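Local coordinates for cytochrome C-type biogenesis protein ccmF (Thermus thermophilus, PDB 6ZMQ) that binds heme and, as a membrane-bound heme lyase, probably attaches it to apocytochromes during c-type cytochrome maturation, at residues A[244-252]-A[593-604]; A[559-567]-A[577-585]. All blocks are in the same frame, centred on the assembly; numbering follows the deposited sequence.

Interaction 1 of 2, residues A[244-252]-A[593-604]; sequences WSYEVLGWG and KVIYTPGNDYYF
K593 sets its ammonium over one face of the W251 indole. K593 NZ lies 3.7 Å from the centroid of the six-membered ring of W251, 24° off the ring normal. This is a cation-pi contact, and the two side chains cross at about a right angle. The lysine chain bends at its last two torsions, which folds NZ onto the ring. D610 is a long, weak ion-pair partner of the same ammonium.

The aromatic contact is between Y246 and F604. The rings meet rim to rim with planes at 40°, and Y246 CE2 is 3.3 Å from F604 CD2. Y246 OH is hydrogen-bonded to T624 OG1. An alanine here is likely to leave T624 without this partner and open a gap beside the F604 rim. F604 also meets W631 of helix 627-644 edge-to-face.

In the fold, the segment 244-252 is the end of helix 224-247, most of which is predicted to span the membrane, and the turn after it, with G250 leaving helical geometry at positive phi. In the segment 593-604, strand 593-594 is at the edge of one four-stranded antiparallel sheet, while 599-600 and 603-604 lie in strands of a second. The helix end thus meets both sheets.

Apolar groups meet backbone oxygens along the helix end. I595 CG1 lies 3.2 Å from E247 O, and V594 CG1 lies 3.3 Å from V248 O. I595 CG2 packs against the backbone of G250.

The E247 carboxylate lies at the edge of the F604 ring, in its plane. E247 OE1 is 3.2 Å from F604 CZ, and the two planes are 15° apart. T597 CG2 touches the same oxygen, while T597 OG1 is hydrogen-bonded to L605.

Interaction 2 of 2, residues A[559-567]-A[577-585]; sequences RRFAVEALL and PRLHFYPQM
R560 CG sits between its own backbone N and carbonyl carbon (chi1 45°), and the chain bends again at chi2 (79°). These turns bring the arginine over one face of the Y582 ring. R560 CD makes a CH-pi contact, 4.0 Å from the Y582 centroid. Further out, Y582 CZ lies over the centre of the guanidinium. The two planes are 32° apart. R560 NH2 is 3.0 Å from Y582 OH, but the angle is too poor for a hydrogen bond. The arginine has its salt bridge with E557 instead. Its CB and CG rest against the Q584 amide.

E564 is also bent at chi2. E564 OE2 comes over one face of the H580 imidazole, 3.5 Å from H580 CE1, and the carboxylate stands steeply to the ring plane. OE1 turns to R578 CB. Beyond it, L566 CD2 lies over one face of the R578 guanidinium, 3.4 Å from R578 NH1.

On the other face of the sheet, V563 CG2 meets F581 CB, and A565 CB meets L579 CD2. L567 continues this line, with its CD1 against the same L579 CD2. Near the far end, M585 comes to the F561 ring. Its CG lies at the ring edge, in plane, and its sulfur makes an oblique Met-aromatic contact.

The backbones are bonded from V563 N to F581 O (3.0 Å) and from L567 N to P577 O (2.9 Å). Both are nearly straight. A565 N to L579 O is weak. The strands 561-566 and 578-581 form an antiparallel beta hairpin, the central pair of a four-stranded sheet.

From the N terminus, the chain first reaches 244-252, at the end of helix 224-247. It then runs through further helices and several strands before 559-567. Interaction 2 closes a short hairpin loop when the chain returns as 577-585. Interaction 1 closes a loop of 340 residues when 593-604 comes back to the helix end. The hairpin lies within that long loop, and the loops do not cross. The two contacts touch. Strand 593-594 lies beside strand 578-581 in one sheet, and V594 O is probably hydrogen-bonded to H580 N. Interaction 2 pairs the two middle strands of that sheet. Interaction 1 joins its edge strand 593-594, and strand 603-608 of a second sheet, to the helix end.

Interaction 1 of 2, residues A[244-252]-A[593-604]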
# COMPACT_ATOMS: atom_id res chain seq x y z
N TRP A 244 -3.59 -7.61 -8.57
CA TRP A 244 -4.05 -8.90 -8.07
C TRP A 244 -5.57 -9.00 -8.14
O TRP A 244 -6.10 -10.05 -8.52
CB TRP A 244 -3.49 -9.08 -6.66
CG TRP A 244 -3.97 -10.24 -5.87
CD1 TRP A 244 -4.38 -11.46 -6.33
CD2 TRP A 244 -4.07 -10.30 -4.46
NE1 TRP A 244 -4.75 -12.26 -5.29
CE2 TRP A 244 -4.56 -11.57 -4.12
CE3 TRP A 244 -3.79 -9.39 -3.43
CZ2 TRP A 244 -4.79 -11.95 -2.81
CZ3 TRP A 244 -3.99 -9.78 -2.14
CH2 TRP A 244 -4.51 -11.04 -1.84
N SER A 245 -6.26 -7.91 -7.80
CA SER A 245 -7.72 -7.89 -7.89
C SER A 245 -8.20 -7.97 -9.33
O SER A 245 -9.26 -8.53 -9.61
CB SER A 245 -8.25 -6.63 -7.20
OG SER A 245 -9.59 -6.35 -7.57
N TYR A 246 -7.43 -7.41 -10.28
CA TYR A 246 -7.83 -7.55 -11.68
C TYR A 246 -7.53 -8.95 -12.20
O TYR A 246 -8.44 -9.67 -12.64
CB TYR A 246 -7.13 -6.51 -12.55
CG TYR A 246 -7.73 -6.36 -13.94
CD1 TYR A 246 -8.94 -5.71 -14.15
CD2 TYR A 246 -7.10 -6.92 -15.04
CE1 TYR A 246 -9.48 -5.58 -15.43
CE2 TYR A 246 -7.63 -6.79 -16.32
CZ TYR A 246 -8.81 -6.12 -16.51
OH TYR A 246 -9.32 -6.02 -17.78
N GLU A 247 -6.26 -9.39 -12.15
CA GLU A 247 -5.86 -10.57 -12.90
C GLU A 247 -5.98 -11.88 -12.12
O GLU A 247 -6.24 -12.92 -12.73
CB GLU A 247 -4.41 -10.41 -13.42
CG GLU A 247 -3.94 -11.50 -14.43
CD GLU A 247 -2.72 -11.13 -15.25
OE1 GLU A 247 -2.78 -10.21 -16.08
OE2 GLU A 247 -1.70 -11.85 -15.11
N VAL A 248 -5.82 -11.90 -10.80
CA VAL A 248 -5.82 -13.18 -10.10
C VAL A 248 -7.05 -13.41 -9.23
O VAL A 248 -7.61 -14.51 -9.27
CB VAL A 248 -4.54 -13.38 -9.26
CG1 VAL A 248 -4.37 -14.84 -8.90
CG2 VAL A 248 -3.30 -12.88 -10.01
N LEU A 249 -7.54 -12.41 -8.49
CA LEU A 249 -8.82 -12.59 -7.83
C LEU A 249 -9.96 -12.51 -8.83
O LEU A 249 -11.00 -13.15 -8.62
CB LEU A 249 -9.01 -11.55 -6.71
CG LEU A 249 -10.13 -11.66 -5.66
CD1 LEU A 249 -11.43 -10.99 -6.09
CD2 LEU A 249 -10.38 -13.12 -5.25
N GLY A 250 -9.75 -11.79 -9.93
CA GLY A 250 -10.50 -11.93 -11.16
C GLY A 250 -11.98 -11.60 -11.10
O GLY A 250 -12.80 -12.33 -11.67
N TRP A 251 -12.34 -10.51 -10.43
CA TRP A 251 -13.69 -9.98 -10.53
C TRP A 251 -13.72 -8.78 -11.47
O TRP A 251 -14.49 -7.84 -11.28
CB TRP A 251 -14.26 -9.64 -9.16
CG TRP A 251 -15.02 -10.79 -8.60
CD1 TRP A 251 -14.63 -11.63 -7.60
CD2 TRP A 251 -16.28 -11.29 -9.08
NE1 TRP A 251 -15.60 -12.59 -7.39
CE2 TRP A 251 -16.62 -12.41 -8.29
CE3 TRP A 251 -17.16 -10.88 -10.08
CZ2 TRP A 251 -17.80 -13.12 -8.48
CZ3 TRP A 251 -18.33 -11.58 -10.27
CH2 TRP A 251 -18.64 -12.69 -9.48
N GLY A 252 -12.86 -8.84 -12.49
CA GLY A 252 -12.90 -7.95 -13.64
C GLY A 252 -12.72 -6.48 -13.35
O GLY A 252 -13.35 -5.64 -13.99
N LYS A 593 -13.25 -18.08 -9.68
CA LYS A 593 -12.62 -18.05 -10.99
C LYS A 593 -11.15 -17.65 -10.86
O LYS A 593 -10.74 -16.99 -9.90
CB LYS A 593 -13.35 -17.04 -11.88
CG LYS A 593 -14.82 -17.35 -12.01
CD LYS A 593 -15.60 -16.36 -12.82
CE LYS A 593 -15.72 -15.04 -12.08
NZ LYS A 593 -16.52 -15.17 -10.84
N VAL A 594 -10.36 -18.05 -11.86
CA VAL A 594 -9.16 -17.31 -12.26
C VAL A 594 -9.25 -17.11 -13.78
O VAL A 594 -9.41 -18.07 -14.56
CB VAL A 594 -7.82 -17.94 -11.83
CG1 VAL A 594 -7.51 -17.63 -10.38
CG2 VAL A 594 -7.80 -19.38 -12.00
N ILE A 595 -9.19 -15.86 -14.17
CA ILE A 595 -9.39 -15.38 -15.53
C ILE A 595 -8.15 -15.63 -16.36
O ILE A 595 -7.03 -15.72 -15.84
CB ILE A 595 -9.78 -13.89 -15.45
CG1 ILE A 595 -8.70 -13.03 -14.80
CG2 ILE A 595 -10.82 -13.69 -14.43
CD1 ILE A 595 -7.83 -12.22 -15.69
N TYR A 596 -8.33 -15.75 -17.68
CA TYR A 596 -7.18 -15.68 -18.57
C TYR A 596 -7.26 -14.39 -19.36
O TYR A 596 -8.35 -13.95 -19.75
CB TYR A 596 -7.06 -16.91 -19.47
CG TYR A 596 -6.11 -16.73 -20.64
CD1 TYR A 596 -4.72 -16.71 -20.45
CD2 TYR A 596 -6.59 -16.47 -21.93
CE1 TYR A 596 -3.85 -16.50 -21.51
CE2 TYR A 596 -5.73 -16.28 -22.99
CZ TYR A 596 -4.36 -16.28 -22.77
OH TYR A 596 -3.50 -16.08 -23.82
N THR A 597 -6.11 -13.75 -19.57
CA THR A 597 -6.09 -12.47 -20.27
C THR A 597 -4.94 -12.29 -21.26
O THR A 597 -3.76 -12.42 -20.88
CB THR A 597 -6.14 -11.32 -19.27
OG1 THR A 597 -5.88 -10.11 -19.98
CG2 THR A 597 -5.14 -11.52 -18.11
N PRO A 598 -5.24 -12.08 -22.53
CA PRO A 598 -4.25 -11.54 -23.47
C PRO A 598 -4.00 -10.06 -23.29
O PRO A 598 -4.94 -9.24 -23.28
CB PRO A 598 -4.90 -11.84 -24.83
CG PRO A 598 -5.65 -13.09 -24.55
CD PRO A 598 -6.33 -12.74 -23.26
N GLY A 599 -2.73 -9.72 -23.08
CA GLY A 599 -2.27 -8.37 -23.29
C GLY A 599 -2.08 -8.10 -24.77
O GLY A 599 -1.78 -9.00 -25.56
N ASN A 600 -2.30 -6.85 -25.16
CA ASN A 600 -2.10 -6.41 -26.53
C ASN A 600 -1.39 -5.07 -26.55
O ASN A 600 -1.22 -4.39 -25.52
CB ASN A 600 -3.40 -6.29 -27.31
CG ASN A 600 -3.84 -7.58 -27.97
OD1 ASN A 600 -3.65 -8.66 -27.42
ND2 ASN A 600 -4.42 -7.47 -29.15
N ASP A 601 -1.04 -4.69 -27.79
CA ASP A 601 -0.34 -3.45 -28.09
C ASP A 601 -1.12 -2.22 -27.62
O ASP A 601 -0.53 -1.21 -27.23
CB ASP A 601 -0.02 -3.42 -29.59
CG ASP A 601 0.35 -2.05 -30.10
OD1 ASP A 601 1.53 -1.68 -29.97
OD2 ASP A 601 -0.51 -1.41 -30.76
N TYR A 602 -2.41 -2.36 -27.50
CA TYR A 602 -3.16 -1.19 -27.02
C TYR A 602 -4.07 -1.74 -25.94
O TYR A 602 -4.90 -0.95 -25.52
CB TYR A 602 -4.24 -0.86 -28.05
CG TYR A 602 -4.03 0.11 -29.20
CD1 TYR A 602 -3.67 1.43 -28.99
CD2 TYR A 602 -4.33 -0.27 -30.49
CE1 TYR A 602 -3.53 2.31 -30.05
CE2 TYR A 602 -4.22 0.59 -31.56
CZ TYR A 602 -3.81 1.89 -31.34
OH TYR A 602 -3.70 2.74 -32.41
N TYR A 603 -3.78 -2.89 -25.32
CA TYR A 603 -5.03 -3.45 -24.80
C TYR A 603 -4.80 -4.56 -23.77
O TYR A 603 -3.68 -4.99 -23.50
CB TYR A 603 -5.83 -3.98 -25.98
CG TYR A 603 -7.31 -3.83 -25.94
CD1 TYR A 603 -8.08 -4.56 -25.06
CD2 TYR A 603 -7.95 -3.00 -26.85
CE1 TYR A 603 -9.45 -4.44 -25.06
CE2 TYR A 603 -9.32 -2.87 -26.86
CZ TYR A 603 -10.07 -3.59 -25.96
OH TYR A 603 -11.44 -3.46 -25.97
N PHE A 604 -5.93 -5.03 -23.23
CA PHE A 604 -6.07 -6.17 -22.32
C PHE A 604 -7.47 -6.74 -22.56
O PHE A 604 -8.42 -5.96 -22.68
CB PHE A 604 -5.93 -5.73 -20.86
CG PHE A 604 -5.05 -6.62 -20.04
CD1 PHE A 604 -3.75 -6.85 -20.43
CD2 PHE A 604 -5.51 -7.20 -18.87
CE1 PHE A 604 -2.91 -7.65 -19.70
CE2 PHE A 604 -4.68 -8.01 -18.12
CZ PHE A 604 -3.38 -8.24 -18.54

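Interaction 2 of 2, residues A[559-567]-A[577-585]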
# COMPACT_ATOMS: atom_id res chain seq x y z
N ARG A 559 -5.30 -30.13 -4.03
CA ARG A 559 -6.21 -29.50 -3.04
C ARG A 559 -7.45 -28.91 -3.70
O ARG A 559 -8.44 -28.75 -2.97
CB ARG A 559 -5.47 -28.48 -2.18
CG ARG A 559 -4.25 -29.03 -1.46
CD ARG A 559 -3.95 -28.34 -0.14
NE ARG A 559 -3.90 -29.37 0.89
CZ ARG A 559 -2.82 -29.71 1.58
NH1 ARG A 559 -2.89 -30.68 2.48
NH2 ARG A 559 -1.67 -29.09 1.37
N ARG A 560 -7.30 -28.44 -4.94
CA ARG A 560 -8.35 -27.98 -5.83
C ARG A 560 -8.24 -28.75 -7.14
O ARG A 560 -7.15 -29.16 -7.59
CB ARG A 560 -8.36 -26.45 -6.06
CG ARG A 560 -7.08 -25.67 -6.34
CD ARG A 560 -6.55 -25.76 -7.77
NE ARG A 560 -5.60 -24.67 -8.01
CZ ARG A 560 -4.97 -24.45 -9.15
NH1 ARG A 560 -5.16 -25.23 -10.21
NH2 ARG A 560 -4.14 -23.41 -9.25
N PHE A 561 -9.44 -29.07 -7.61
CA PHE A 561 -9.75 -29.65 -8.89
C PHE A 561 -10.12 -28.48 -9.79
O PHE A 561 -10.80 -27.55 -9.34
CB PHE A 561 -10.92 -30.63 -8.75
CG PHE A 561 -10.66 -31.79 -7.81
CD1 PHE A 561 -10.88 -31.68 -6.43
CD2 PHE A 561 -10.15 -32.98 -8.29
CE1 PHE A 561 -10.62 -32.74 -5.57
CE2 PHE A 561 -9.91 -34.05 -7.45
CZ PHE A 561 -10.13 -33.93 -6.08
N ALA A 562 -9.64 -28.50 -11.02
CA ALA A 562 -9.85 -27.37 -11.90
C ALA A 562 -10.66 -27.78 -13.11
O ALA A 562 -10.59 -28.92 -13.58
CB ALA A 562 -8.50 -26.79 -12.34
N VAL A 563 -11.46 -26.85 -13.62
CA VAL A 563 -12.24 -27.09 -14.83
C VAL A 563 -12.09 -25.93 -15.80
O VAL A 563 -11.70 -24.81 -15.44
CB VAL A 563 -13.73 -27.39 -14.54
CG1 VAL A 563 -13.91 -28.84 -14.07
CG2 VAL A 563 -14.26 -26.44 -13.50
N GLU A 564 -12.42 -26.23 -17.06
CA GLU A 564 -11.89 -25.55 -18.23
C GLU A 564 -13.02 -25.07 -19.13
O GLU A 564 -14.12 -25.61 -19.09
CB GLU A 564 -10.98 -26.51 -19.03
CG GLU A 564 -9.62 -26.75 -18.41
CD GLU A 564 -8.73 -25.53 -18.46
OE1 GLU A 564 -8.96 -24.64 -19.30
OE2 GLU A 564 -7.83 -25.45 -17.60
N ALA A 565 -12.76 -24.00 -19.87
CA ALA A 565 -13.48 -23.68 -21.11
C ALA A 565 -12.44 -23.40 -22.18
O ALA A 565 -11.76 -22.37 -22.15
CB ALA A 565 -14.42 -22.49 -20.93
N LEU A 566 -12.31 -24.32 -23.14
CA LEU A 566 -11.35 -24.19 -24.23
C LEU A 566 -12.05 -23.51 -25.40
O LEU A 566 -13.08 -23.98 -25.88
CB LEU A 566 -10.79 -25.54 -24.66
CG LEU A 566 -10.39 -26.51 -23.57
CD1 LEU A 566 -11.63 -27.25 -23.13
CD2 LEU A 566 -9.34 -27.44 -24.07
N LEU A 567 -11.50 -22.38 -25.84
CA LEU A 567 -12.11 -21.54 -26.85
C LEU A 567 -11.27 -21.62 -28.13
O LEU A 567 -10.27 -22.33 -28.17
CB LEU A 567 -12.25 -20.11 -26.32
CG LEU A 567 -13.43 -19.68 -25.42
CD1 LEU A 567 -13.82 -20.62 -24.26
CD2 LEU A 567 -13.11 -18.31 -24.84
N PRO A 577 -7.56 -20.40 -26.38
CA PRO A 577 -7.33 -20.05 -24.98
C PRO A 577 -8.17 -20.89 -24.02
O PRO A 577 -9.12 -21.58 -24.40
CB PRO A 577 -7.77 -18.58 -24.93
CG PRO A 577 -8.94 -18.59 -25.79
CD PRO A 577 -8.52 -19.44 -26.97
N ARG A 578 -7.77 -20.83 -22.74
CA ARG A 578 -8.28 -21.71 -21.69
C ARG A 578 -8.43 -20.96 -20.37
O ARG A 578 -7.51 -20.96 -19.55
CB ARG A 578 -7.31 -22.90 -21.51
CG ARG A 578 -7.22 -23.95 -22.64
CD ARG A 578 -5.77 -24.39 -22.82
NE ARG A 578 -5.54 -25.22 -24.00
CZ ARG A 578 -5.76 -26.54 -24.02
NH1 ARG A 578 -6.12 -27.17 -22.91
NH2 ARG A 578 -5.54 -27.24 -25.12
N LEU A 579 -9.61 -20.38 -20.13
CA LEU A 579 -9.95 -19.74 -18.86
C LEU A 579 -10.30 -20.79 -17.82
O LEU A 579 -10.63 -21.93 -18.16
CB LEU A 579 -11.13 -18.79 -19.03
CG LEU A 579 -12.32 -19.46 -19.71
CD1 LEU A 579 -13.58 -18.85 -19.25
CD2 LEU A 579 -12.25 -19.31 -21.23
N HIS A 580 -10.25 -20.42 -16.53
CA HIS A 580 -10.20 -21.46 -15.52
C HIS A 580 -11.37 -21.35 -14.54
O HIS A 580 -12.10 -20.35 -14.53
CB HIS A 580 -8.88 -21.33 -14.79
CG HIS A 580 -8.20 -22.62 -14.46
ND1 HIS A 580 -7.05 -23.02 -15.10
CD2 HIS A 580 -8.45 -23.55 -13.51
CE1 HIS A 580 -6.64 -24.17 -14.59
NE2 HIS A 580 -7.48 -24.51 -13.63
N PHE A 581 -11.54 -22.39 -13.73
CA PHE A 581 -12.54 -22.36 -12.66
C PHE A 581 -12.13 -23.35 -11.59
O PHE A 581 -11.62 -24.43 -11.92
CB PHE A 581 -13.92 -22.76 -13.19
CG PHE A 581 -15.05 -21.99 -12.59
CD1 PHE A 581 -15.00 -21.54 -11.28
CD2 PHE A 581 -16.18 -21.73 -13.34
CE1 PHE A 581 -16.04 -20.84 -10.74
CE2 PHE A 581 -17.23 -21.02 -12.80
CZ PHE A 581 -17.17 -20.57 -11.50
N TYR A 582 -12.39 -23.04 -10.32
CA TYR A 582 -12.15 -24.03 -9.28
C TYR A 582 -13.42 -24.31 -8.50
O TYR A 582 -13.85 -23.45 -7.72
CB TYR A 582 -11.07 -23.61 -8.30
CG TYR A 582 -9.82 -23.18 -8.97
CD1 TYR A 582 -9.15 -24.03 -9.83
CD2 TYR A 582 -9.26 -21.95 -8.67
CE1 TYR A 582 -8.00 -23.65 -10.44
CE2 TYR A 582 -8.08 -21.56 -9.25
CZ TYR A 582 -7.45 -22.41 -10.14
OH TYR A 582 -6.28 -22.04 -10.75
N PRO A 583 -13.90 -25.65 -8.32
CA PRO A 583 -14.86 -26.43 -7.20
C PRO A 583 -13.59 -26.47 -6.31
O PRO A 583 -12.76 -27.28 -6.59
CB PRO A 583 -15.33 -27.58 -8.06
CG PRO A 583 -15.36 -26.97 -9.40
CD PRO A 583 -13.93 -26.55 -9.45
N GLN A 584 -13.35 -25.50 -5.39
CA GLN A 584 -12.19 -25.58 -4.50
C GLN A 584 -12.64 -26.21 -3.19
O GLN A 584 -13.51 -25.67 -2.51
CB GLN A 584 -11.56 -24.21 -4.31
CG GLN A 584 -10.17 -24.22 -3.65
CD GLN A 584 -9.14 -23.38 -4.41
OE1 GLN A 584 -9.42 -22.87 -5.49
NE2 GLN A 584 -7.95 -23.25 -3.84
N MET A 585 -12.07 -27.37 -2.85
CA MET A 585 -12.60 -28.23 -1.79
C MET A 585 -12.49 -27.62 -0.38
O MET A 585 -13.33 -27.93 0.48
CB MET A 585 -11.89 -29.59 -1.83
CG MET A 585 -11.91 -30.30 -3.19
SD MET A 585 -13.54 -30.87 -3.72
CE MET A 585 -13.79 -29.93 -5.22